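Local coordinates for protein imelysin (PDB 3OYV) that belongs to the imelysin family, whose members are implicated in bacterial iron uptake, and is probably a metal-binding protein of the outer membrane, at residues W24-M28 with T346-L351; E114-H120 with W275-R279; N301-L307 with Q339-H345. All blocks are in the same frame, centred on the assembly; numbering follows the deposited sequence. Where two conformers were deposited one is given.

How the contacts relate
Helix 343-351 and the turn leading into it join all three places: it supplies one side of contact 1 and of contact 3, and its Glu348 reaches the loop of contact 2 through Ser118. Contacts 1 and 2 are buried, while contact 3 is only partly so. The centre of contact 1 lies about 19 Å from the centre of the chain, farther than the others, and this contact is mostly apolar helix packing with one indole hydrogen bond. Contact 2 combines ring packing with polar groups that find their partners in other parts of the chain. Contact 3 is the largest and most polar, held by one main-chain bond, an arginine-to-carbonyl bond and two waters; the salt bridge from Arg279 to Asp303 ties it to contact 2.

Contact 1: residues W24-M28 with T346-L351; sequences WHNYM and TLEFLL
Trp24 on helix 21-47 and Leu350 on helix 343-351 form the one direct hydrogen bond between the segments. The indole NE1 donates to Leu350 O over 2.9 Å; the oxygen lies practically in the ring plane, and the N-H meets one of its lone pairs in the carbonyl plane. A chi1 of -153°, with CG anti to the backbone N, swings the indole across to the last turn of the facing helix.

The remaining contacts are apolar. Leu350 CD2 sits over one face of the same indole, 4.1 Å from the centroid of the five-membered ring, in a CH-pi contact. Its other branch, CD1, packs 3.7 Å from CG of the selenomethionine Met28 and also touches Tyr27 CD2. Thr346 CG2 meets Tyr27 CE2 at 4.1 Å, the two side chains crossing at about a right angle. Their hydroxyls turn to main-chain carbonyls instead, Tyr27 to Val341 and Thr346 to Arg342. Leu316 of helix 309-316 touches both Trp24 and Leu350.

With an alanine in place of Trp24, Leu350 O would probably lose its indole donor and CD2 its aromatic surface, opening a gap between the helices.

The two short helical segments run roughly antiparallel (154°), their axes 10.8 Å apart at closest approach, so bulky side chains fill the interval and the one directional bond probably helps fix the last turn against Trp24.

Contact 2: residues E114-H120 with W275-R279; sequences ESWYSWH and WITAR
His120 packs mainly on Trp275 and Ile276 of helix 265-283. With Trp275 it makes an offset edge-to-face pair: the edge of the indole's six-membered ring is turned toward the imidazole face, the centroids are 5.5 Å apart and the planes stand at 74°. Ile276 adds a CH-pi contact, its CD1 methyl lying over a face of the imidazole, 3.9 Å from the centroid. With CG anti to the backbone N (chi1 174°), the His120 ring is carried toward the helix, and the isoleucine comes to meet it from the opposite direction.

Polar side chains touch the helix by packing and find their bonding partners in other parts of the chain. Ser118 OG rests 3.5 Å from Trp275 CZ3 while it pairs with Glu348. Ser115 OG lies 3.9 Å from Arg279 NH2 and is bonded to Asp124. His120 NE2 and Arg279 NE both turn to Glu283, and Arg279 NH1 forms a salt bridge with Asp303. Within the helix, Arg279 CG covers the centre of a face of the Trp275 ring.

Glu114 OE2, also hydrogen-bonded to Lys93 NZ, is modelled with a covalent link to an unidentified molecule, to which Arg279 NH2 hydrogen-bonds. Such a cluster of charged side chains around a ligand, next to His345 and Glu348, is consistent with the putative functional pocket of the imelysin fold, to which helix 265-283 and the 114-120 loop both contribute side chains.

Contact 3: residues N301-L307 with Q339-H345; sequences NMDSWPL and QNVRGFH
A chi1 of 66° places CG of Arg342 between its backbone N and carbonyl carbon, and a further bend at chi3 lays the guanidinium against Asn301. The amide of Asn301 stacks on it, CG 3.6 Å from Arg342 CZ and over the centre of the group, with the two planes only 11° apart. Arg342 NE also donates to Asn301 O over 3.0 Å, a bent bond to a lone pair in the carbonyl plane, with the oxygen tilted out of the guanidinium plane. Salt bridges to Glu336 and Asp38 at NH1 and NH2 hold the guanidinium from its other nitrogens.

Beyond this, Gly343 passes close to Met302 of helix 298-303: its CA is 3.3 Å from Met302 O, and a CB on this positive-phi residue would run into that oxygen. The same oxygen accepts from Phe344 N at 2.8 Å, the donor standing above the carbonyl plane. Gly343, His345 and Glu348 match the GxHxxE motif of imelysin-like proteins, whose histidine and glutamate are linked here through His345 ND1 and Glu348 OE1.

The edge of Trp305 points toward the face of His345, with centroids 5.3 Å apart and planes at 65°. Asp303 OD1 approaches His345 NE2 to 3.2 Å, but at a poor angle for a hydrogen bond; it forms a salt bridge with Arg279, and His345 NE2 bonds to an unidentified ligand.

Two waters fill the seam. One accepts from His345 N at 2.9 Å and donates toward Ser304 O or Arg342 O; the second accepts from Ser304 N and reaches Gln339 O. Farther along, Leu307 CD1 packs 3.4 Å from His345 O, while its CB lies against Asn340 O.

Contact 1: residues W24-M28 with T346-L351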
loop_
_atom_site.group_PDB
_atom_site.type_symbol
_atom_site.label_atom_id
_atom_site.label_comp_id
_atom_site.label_asym_id
_atom_site.label_seq_id
_atom_site.Cartn_x
_atom_site.Cartn_y
_atom_site.Cartn_z
ATOM N N TRP A 24 3.210 9.816 23.674
ATOM C CA TRP A 24 3.231 10.029 22.218
ATOM C C TRP A 24 4.565 9.546 21.639
ATOM O O TRP A 24 4.599 8.810 20.640
ATOM C CB TRP A 24 3.020 11.508 21.909
ATOM C CG TRP A 24 2.412 11.817 20.584
ATOM C CD1 TRP A 24 2.939 11.587 19.346
ATOM C CD2 TRP A 24 1.150 12.435 20.375
ATOM N NE1 TRP A 24 2.076 12.030 18.381
ATOM C CE2 TRP A 24 0.969 12.569 18.982
ATOM C CE3 TRP A 24 0.147 12.893 21.231
ATOM C CZ2 TRP A 24 -0.171 13.137 18.434
ATOM C CZ3 TRP A 24 -0.956 13.460 20.686
ATOM C CH2 TRP A 24 -1.126 13.557 19.295
ATOM N N HIS A 25 5.670 9.914 22.280
ATOM C CA HIS A 25 7.007 9.464 21.852
ATOM C C HIS A 25 7.110 7.956 21.873
ATOM O O HIS A 25 7.558 7.319 20.900
ATOM C CB HIS A 25 8.099 10.047 22.752
ATOM C CG HIS A 25 8.177 11.555 22.719
ATOM N ND1 HIS A 25 8.876 12.290 23.662
ATOM C CD2 HIS A 25 7.591 12.469 21.907
ATOM C CE1 HIS A 25 8.763 13.580 23.395
ATOM N NE2 HIS A 25 8.002 13.716 22.327
ATOM N N ASN A 26 6.771 7.371 23.020
ATOM C CA ASN A 26 6.891 5.938 23.171
ATOM C C ASN A 26 6.014 5.146 22.199
ATOM O O ASN A 26 6.447 4.106 21.670
ATOM C CB ASN A 26 6.584 5.556 24.614
ATOM C CG ASN A 26 7.729 5.932 25.564
ATOM O OD1 ASN A 26 8.891 5.910 25.166
ATOM N ND2 ASN A 26 7.398 6.241 26.828
ATOM N N TYR A 27 4.785 5.603 22.000
ATOM C CA TYR A 27 3.881 4.854 21.123
ATOM C C TYR A 27 4.270 5.020 19.655
ATOM O O TYR A 27 4.215 4.065 18.890
ATOM C CB TYR A 27 2.409 5.156 21.366
ATOM C CG TYR A 27 1.560 4.035 20.828
ATOM C CD1 TYR A 27 1.696 2.738 21.327
ATOM C CD2 TYR A 27 0.652 4.262 19.810
ATOM C CE1 TYR A 27 0.943 1.712 20.844
ATOM C CE2 TYR A 27 -0.124 3.222 19.316
ATOM C CZ TYR A 27 0.025 1.943 19.844
ATOM O OH TYR A 27 -0.743 0.885 19.383
HETATM N N MSE A 28 4.677 6.230 19.262
HETATM C CA MSE A 28 5.209 6.436 17.897
HETATM C C MSE A 28 6.365 5.486 17.654
HETATM O O MSE A 28 6.438 4.860 16.599
HETATM C CB MSE A 28 5.690 7.860 17.648
HETATM C CG MSE A 28 4.643 8.846 17.280
HETATM SE SE MSE A 28 5.415 10.442 16.567
HETATM C CE MSE A 28 6.507 10.920 18.084
ATOM N N THR A 346 -1.756 4.348 11.705
ATOM C CA THR A 346 -1.575 4.765 13.103
ATOM C C THR A 346 -0.437 5.764 13.204
ATOM O O THR A 346 -0.570 6.784 13.863
ATOM C CB THR A 346 -1.373 3.564 14.055
ATOM O OG1 THR A 346 -2.568 2.788 14.054
ATOM C CG2 THR A 346 -1.126 4.077 15.466
ATOM N N LEU A 347 0.679 5.493 12.529
ATOM C CA LEU A 347 1.738 6.501 12.507
ATOM C C LEU A 347 1.275 7.777 11.852
ATOM O O LEU A 347 1.604 8.851 12.312
ATOM C CB LEU A 347 2.957 5.933 11.835
ATOM C CG LEU A 347 4.255 6.657 12.069
ATOM C CD1 LEU A 347 4.502 7.013 13.538
ATOM C CD2 LEU A 347 5.400 5.747 11.498
ATOM N N GLU A 348 0.500 7.632 10.781
ATOM C CA GLU A 348 -0.073 8.805 10.131
ATOM C C GLU A 348 -0.890 9.668 11.117
ATOM O O GLU A 348 -0.759 10.899 11.159
ATOM C CB GLU A 348 -0.957 8.352 8.943
ATOM C CG GLU A 348 -1.408 9.456 8.000
ATOM C CD GLU A 348 -2.554 9.001 7.093
ATOM O OE1 GLU A 348 -3.070 7.890 7.283
ATOM O OE2 GLU A 348 -2.953 9.811 6.236
ATOM N N PHE A 349 -1.741 8.994 11.896
ATOM C CA PHE A 349 -2.563 9.686 12.920
ATOM C C PHE A 349 -1.692 10.473 13.901
ATOM O O PHE A 349 -2.038 11.571 14.313
ATOM C CB PHE A 349 -3.363 8.613 13.660
ATOM C CG PHE A 349 -4.245 9.118 14.783
ATOM C CD1 PHE A 349 -3.737 9.367 16.036
ATOM C CD2 PHE A 349 -5.609 9.199 14.616
ATOM C CE1 PHE A 349 -4.569 9.804 17.047
ATOM C CE2 PHE A 349 -6.437 9.608 15.650
ATOM C CZ PHE A 349 -5.908 9.926 16.844
ATOM N N LEU A 350 -0.574 9.869 14.270
ATOM C CA LEU A 350 0.370 10.423 15.245
ATOM C C LEU A 350 1.220 11.556 14.704
ATOM O O LEU A 350 1.765 12.340 15.487
ATOM C CB LEU A 350 1.238 9.287 15.814
ATOM C CG LEU A 350 0.519 8.211 16.659
ATOM C CD1 LEU A 350 1.449 7.001 16.917
ATOM C CD2 LEU A 350 -0.069 8.800 17.968
ATOM N N LEU A 351 1.309 11.666 13.369
ATOM C CA LEU A 351 2.151 12.647 12.713
ATOM C C LEU A 351 1.410 13.830 12.083
ATOM O O LEU A 351 2.001 14.890 11.901
ATOM C CB LEU A 351 3.027 11.982 11.640
ATOM C CG LEU A 351 4.108 11.046 12.147
ATOM C CD1 LEU A 351 4.804 10.375 10.955
ATOM C CD2 LEU A 351 5.117 11.810 13.037
#

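Contact 2: residues E114-H120 with W275-R279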
loop_
_atom_site.group_PDB
_atom_site.type_symbol
_atom_site.label_atom_id
_atom_site.label_comp_id
_atom_site.label_asym_id
_atom_site.label_seq_id
_atom_site.Cartn_x
_atom_site.Cartn_y
_atom_site.Cartn_z
ATOM N N GLU A 114 -9.467 6.552 3.612
ATOM C CA GLU A 114 -8.113 6.084 3.856
ATOM C C GLU A 114 -7.087 7.124 3.410
ATOM O O GLU A 114 -7.119 7.594 2.279
ATOM C CB GLU A 114 -7.880 4.771 3.093
ATOM C CG GLU A 114 -6.406 4.321 3.025
ATOM C CD GLU A 114 -6.165 3.199 2.020
ATOM O OE1 GLU A 114 -6.972 2.253 1.987
ATOM O OE2 GLU A 114 -5.155 3.253 1.262
ATOM N N SER A 115 -6.174 7.480 4.302
ATOM C CA SER A 115 -5.100 8.464 4.094
ATOM C C SER A 115 -5.589 9.925 4.147
ATOM O O SER A 115 -4.882 10.849 3.720
ATOM C CB SER A 115 -4.267 8.210 2.841
ATOM O OG SER A 115 -3.519 7.020 2.949
ATOM N N TRP A 116 -6.759 10.188 4.750
ATOM C CA TRP A 116 -7.204 11.565 4.846
ATOM C C TRP A 116 -6.413 12.395 5.843
ATOM O O TRP A 116 -6.349 13.602 5.707
ATOM C CB TRP A 116 -8.691 11.651 5.165
ATOM C CG TRP A 116 -9.111 11.521 6.634
ATOM C CD1 TRP A 116 -9.513 10.387 7.275
ATOM C CD2 TRP A 116 -9.169 12.566 7.618
ATOM N NE1 TRP A 116 -9.837 10.655 8.584
ATOM C CE2 TRP A 116 -9.657 11.987 8.809
ATOM C CE3 TRP A 116 -8.899 13.933 7.592
ATOM C CZ2 TRP A 116 -9.824 12.729 9.988
ATOM C CZ3 TRP A 116 -9.100 14.679 8.752
ATOM C CH2 TRP A 116 -9.566 14.071 9.924
ATOM N N TYR A 117 -5.810 11.763 6.865
ATOM C CA TYR A 117 -5.187 12.551 7.895
ATOM C C TYR A 117 -4.129 13.451 7.286
ATOM O O TYR A 117 -3.910 14.568 7.746
ATOM C CB TYR A 117 -4.506 11.713 8.959
ATOM C CG TYR A 117 -5.295 10.661 9.672
ATOM C CD1 TYR A 117 -6.597 10.877 10.111
ATOM C CD2 TYR A 117 -4.742 9.432 9.932
ATOM C CE1 TYR A 117 -7.275 9.898 10.801
ATOM C CE2 TYR A 117 -5.401 8.456 10.651
ATOM C CZ TYR A 117 -6.685 8.686 11.069
ATOM O OH TYR A 117 -7.333 7.682 11.759
ATOM N N SER A 118 -3.459 12.940 6.246
ATOM C CA SER A 118 -2.381 13.642 5.563
ATOM C C SER A 118 -2.834 14.259 4.227
ATOM O O SER A 118 -2.015 14.721 3.433
ATOM C CB SER A 118 -1.219 12.666 5.331
ATOM O OG SER A 118 -1.664 11.542 4.649
ATOM N N TRP A 119 -4.142 14.216 3.959
ATOM C CA TRP A 119 -4.730 14.643 2.661
ATOM C C TRP A 119 -4.034 13.947 1.489
ATOM O O TRP A 119 -3.768 14.531 0.431
ATOM C CB TRP A 119 -4.683 16.162 2.503
ATOM C CG TRP A 119 -5.696 16.929 3.279
ATOM C CD1 TRP A 119 -6.436 16.495 4.321
ATOM C CD2 TRP A 119 -6.067 18.286 3.062
ATOM N NE1 TRP A 119 -7.249 17.488 4.776
ATOM C CE2 TRP A 119 -7.052 18.600 4.009
ATOM C CE3 TRP A 119 -5.684 19.263 2.126
ATOM C CZ2 TRP A 119 -7.650 19.881 4.081
ATOM C CZ3 TRP A 119 -6.304 20.532 2.178
ATOM C CH2 TRP A 119 -7.274 20.819 3.151
ATOM N N HIS A 120 -3.709 12.690 1.706
ATOM C CA HIS A 120 -2.883 11.900 0.793
ATOM C C HIS A 120 -3.681 10.857 0.000
ATOM O O HIS A 120 -3.115 10.078 -0.765
ATOM C CB HIS A 120 -1.763 11.285 1.670
ATOM C CG HIS A 120 -0.879 10.310 0.976
ATOM N ND1 HIS A 120 0.018 10.687 -0.001
ATOM C CD2 HIS A 120 -0.716 8.985 1.156
ATOM C CE1 HIS A 120 0.661 9.611 -0.429
ATOM N NE2 HIS A 120 0.249 8.568 0.280
ATOM N N TRP A 275 7.352 9.610 6.258
ATOM C CA TRP A 275 6.135 8.794 6.115
ATOM C C TRP A 275 5.710 8.741 4.644
ATOM O O TRP A 275 5.471 7.657 4.103
ATOM C CB TRP A 275 5.031 9.335 7.043
ATOM C CG TRP A 275 3.807 8.471 7.065
ATOM C CD1 TRP A 275 3.593 7.396 7.870
ATOM C CD2 TRP A 275 2.647 8.555 6.197
ATOM N NE1 TRP A 275 2.358 6.835 7.601
ATOM C CE2 TRP A 275 1.775 7.521 6.566
ATOM C CE3 TRP A 275 2.233 9.461 5.211
ATOM C CZ2 TRP A 275 0.529 7.343 5.964
ATOM C CZ3 TRP A 275 1.022 9.244 4.592
ATOM C CH2 TRP A 275 0.184 8.221 4.973
ATOM N N ILE A 276 5.635 9.897 3.983
ATOM C CA ILE A 276 5.279 9.901 2.565
ATOM C C ILE A 276 6.273 9.064 1.760
ATOM O O ILE A 276 5.892 8.304 0.863
ATOM C CB ILE A 276 5.243 11.307 2.026
ATOM C CG1 ILE A 276 4.092 12.087 2.683
ATOM C CG2 ILE A 276 5.100 11.306 0.495
ATOM C CD1 ILE A 276 2.660 11.728 2.210
ATOM N N THR A 277 7.547 9.243 2.054
ATOM C CA THR A 277 8.617 8.548 1.321
ATOM C C THR A 277 8.447 7.044 1.452
ATOM O O THR A 277 8.560 6.302 0.458
ATOM C CB THR A 277 9.993 9.033 1.804
ATOM O OG1 THR A 277 10.101 10.419 1.473
ATOM C CG2 THR A 277 11.141 8.210 1.208
ATOM N N ALA A 278 8.192 6.574 2.669
ATOM C CA ALA A 278 8.021 5.142 2.931
ATOM C C ALA A 278 6.697 4.610 2.326
ATOM O O ALA A 278 6.623 3.479 1.880
ATOM C CB ALA A 278 8.112 4.826 4.457
ATOM N N ARG A 279 5.676 5.452 2.311
ATOM C CA ARG A 279 4.388 5.063 1.746
ATOM C C ARG A 279 4.459 4.753 0.267
ATOM O O ARG A 279 3.692 3.935 -0.212
ATOM C CB ARG A 279 3.348 6.137 2.004
ATOM C CG ARG A 279 2.793 6.123 3.433
ATOM C CD ARG A 279 1.980 4.877 3.724
ATOM N NE ARG A 279 0.801 4.778 2.877
ATOM C CZ ARG A 279 -0.167 3.893 3.035
ATOM N NH1 ARG A 279 -0.078 2.954 3.958
ATOM N NH2 ARG A 279 -1.242 3.933 2.260
#

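Contact 3: residues N301-L307 with Q339-H345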
loop_
_atom_site.group_PDB
_atom_site.type_symbol
_atom_site.label_atom_id
_atom_site.label_comp_id
_atom_site.label_asym_id
_atom_site.label_seq_id
_atom_site.Cartn_x
_atom_site.Cartn_y
_atom_site.Cartn_z
ATOM N N ASN A 301 -1.204 -6.078 9.677
ATOM C CA ASN A 301 -0.221 -5.587 10.662
ATOM C C ASN A 301 0.530 -4.345 10.196
ATOM O O ASN A 301 1.037 -3.593 11.022
ATOM C CB ASN A 301 0.761 -6.705 11.014
ATOM C CG ASN A 301 0.275 -7.569 12.133
ATOM O OD1 ASN A 301 -0.744 -7.293 12.732
ATOM N ND2 ASN A 301 1.022 -8.639 12.435
HETATM N N MSE A 302 0.589 -4.156 8.891
HETATM C CA MSE A 302 1.295 -3.017 8.303
HETATM C C MSE A 302 0.401 -1.856 7.889
HETATM O O MSE A 302 0.871 -0.719 7.772
HETATM C CB MSE A 302 2.089 -3.502 7.115
HETATM C CG MSE A 302 3.179 -4.457 7.555
HETATM SE SE MSE A 302 4.319 -5.032 6.058
HETATM C CE MSE A 302 5.270 -3.445 5.666
ATOM N N ASP A 303 -0.879 -2.137 7.629
ATOM C CA ASP A 303 -1.690 -1.174 6.889
ATOM C C ASP A 303 -3.187 -1.268 7.129
ATOM O O ASP A 303 -3.965 -1.074 6.210
ATOM C CB ASP A 303 -1.416 -1.342 5.383
ATOM C CG ASP A 303 -1.861 -0.144 4.552
ATOM O OD1 ASP A 303 -1.688 1.018 4.997
ATOM O OD2 ASP A 303 -2.360 -0.390 3.427
ATOM N N SER A 304 -3.622 -1.522 8.363
ATOM C CA SER A 304 -5.041 -1.572 8.599
ATOM C C SER A 304 -5.683 -0.226 8.423
ATOM O O SER A 304 -5.102 0.814 8.746
ATOM C CB SER A 304 -5.381 -2.066 10.017
ATOM O OG SER A 304 -5.175 -3.452 10.137
ATOM N N TRP A 305 -6.920 -0.262 7.941
ATOM C CA TRP A 305 -7.790 0.907 7.863
ATOM C C TRP A 305 -9.220 0.379 7.802
ATOM O O TRP A 305 -9.484 -0.508 7.013
ATOM C CB TRP A 305 -7.486 1.784 6.637
ATOM C CG TRP A 305 -8.364 2.983 6.620
ATOM C CD1 TRP A 305 -9.522 3.148 5.923
ATOM C CD2 TRP A 305 -8.226 4.136 7.441
ATOM N NE1 TRP A 305 -10.071 4.352 6.206
ATOM C CE2 TRP A 305 -9.297 4.986 7.141
ATOM C CE3 TRP A 305 -7.270 4.557 8.365
ATOM C CZ2 TRP A 305 -9.460 6.217 7.750
ATOM C CZ3 TRP A 305 -7.427 5.772 8.975
ATOM C CH2 TRP A 305 -8.507 6.604 8.668
ATOM N N PRO A 306 -10.136 0.902 8.626
ATOM C CA PRO A 306 -10.026 1.958 9.624
ATOM C C PRO A 306 -9.282 1.519 10.879
ATOM O O PRO A 306 -8.958 0.358 11.026
ATOM C CB PRO A 306 -11.487 2.280 9.957
ATOM C CG PRO A 306 -12.196 1.056 9.708
ATOM C CD PRO A 306 -11.529 0.413 8.520
ATOM N N LEU A 307 -9.014 2.483 11.741
ATOM C CA LEU A 307 -8.333 2.275 13.001
ATOM C C LEU A 307 -9.338 2.311 14.151
ATOM O O LEU A 307 -10.433 2.841 14.004
ATOM C CB LEU A 307 -7.312 3.389 13.243
ATOM C CG LEU A 307 -6.255 3.566 12.147
ATOM C CD1 LEU A 307 -5.345 4.748 12.447
ATOM C CD2 LEU A 307 -5.457 2.265 11.964
ATOM N N GLN A 339 -3.835 -4.956 15.322
ATOM C CA GLN A 339 -3.845 -4.467 13.937
ATOM C C GLN A 339 -4.423 -3.062 13.810
ATOM O O GLN A 339 -3.845 -2.211 13.111
ATOM C CB GLN A 339 -4.619 -5.472 13.066
ATOM C CG GLN A 339 -3.858 -6.767 12.861
ATOM C CD GLN A 339 -4.626 -7.845 12.162
ATOM O OE1 GLN A 339 -5.825 -7.712 11.920
ATOM N NE2 GLN A 339 -3.929 -8.932 11.818
ATOM N N ASN A 340 -5.525 -2.784 14.497
ATOM C CA ASN A 340 -6.228 -1.526 14.341
ATOM C C ASN A 340 -5.677 -0.344 15.166
ATOM O O ASN A 340 -6.253 0.736 15.169
ATOM C CB ASN A 340 -7.745 -1.715 14.533
ATOM C CG ASN A 340 -8.115 -2.085 15.929
ATOM O OD1 ASN A 340 -7.285 -2.028 16.839
ATOM N ND2 ASN A 340 -9.396 -2.456 16.131
ATOM N N VAL A 341 -4.547 -0.565 15.838
ATOM C CA VAL A 341 -3.800 0.519 16.488
ATOM C C VAL A 341 -2.312 0.451 16.131
ATOM O O VAL A 341 -1.471 0.987 16.844
ATOM C CB VAL A 341 -4.021 0.532 18.025
ATOM C CG1 VAL A 341 -5.501 0.806 18.364
ATOM C CG2 VAL A 341 -3.481 -0.753 18.669
ATOM N N ARG A 342 -1.993 -0.123 14.977
ATOM C CA ARG A 342 -0.613 -0.106 14.478
ATOM C C ARG A 342 -0.634 0.247 12.977
ATOM O O ARG A 342 -1.662 0.689 12.428
ATOM C CB ARG A 342 0.079 -1.447 14.738
ATOM C CG ARG A 342 -0.532 -2.582 13.960
ATOM C CD ARG A 342 -0.012 -3.913 14.431
ATOM N NE ARG A 342 1.282 -4.340 13.887
ATOM C CZ ARG A 342 2.036 -5.333 14.355
ATOM N NH1 ARG A 342 1.756 -5.961 15.510
ATOM N NH2 ARG A 342 3.110 -5.692 13.700
ATOM N N GLY A 343 0.510 0.049 12.348
ATOM C CA GLY A 343 0.637 0.219 10.926
ATOM C C GLY A 343 0.801 1.641 10.471
ATOM O O GLY A 343 0.776 2.599 11.259
ATOM N N PHE A 344 0.904 1.777 9.144
ATOM C CA PHE A 344 1.132 3.075 8.544
ATOM C C PHE A 344 0.115 4.142 8.970
ATOM O O PHE A 344 0.462 5.300 9.148
ATOM C CB PHE A 344 1.120 2.973 7.030
ATOM C CG PHE A 344 2.416 2.499 6.407
ATOM C CD1 PHE A 344 3.532 3.316 6.469
ATOM C CD2 PHE A 344 2.491 1.287 5.712
ATOM C CE1 PHE A 344 4.679 2.952 5.851
ATOM C CE2 PHE A 344 3.666 0.913 5.078
ATOM C CZ PHE A 344 4.783 1.741 5.181
ATOM N N HIS A 345 -1.168 3.764 9.056
ATOM C CA HIS A 345 -2.168 4.757 9.335
ATOM C C HIS A 345 -2.207 5.199 10.804
ATOM O O HIS A 345 -2.628 6.295 11.101
ATOM C CB HIS A 345 -3.522 4.329 8.816
ATOM C CG HIS A 345 -3.533 4.194 7.332
ATOM N ND1 HIS A 345 -3.316 5.267 6.486
ATOM C CD2 HIS A 345 -3.724 3.117 6.546
ATOM C CE1 HIS A 345 -3.371 4.840 5.234
ATOM N NE2 HIS A 345 -3.593 3.535 5.247
HETATM O O HOH W 1 -2.451 1.259 9.677
HETATM O O HOH W 2 -2.040 -1.851 10.837
#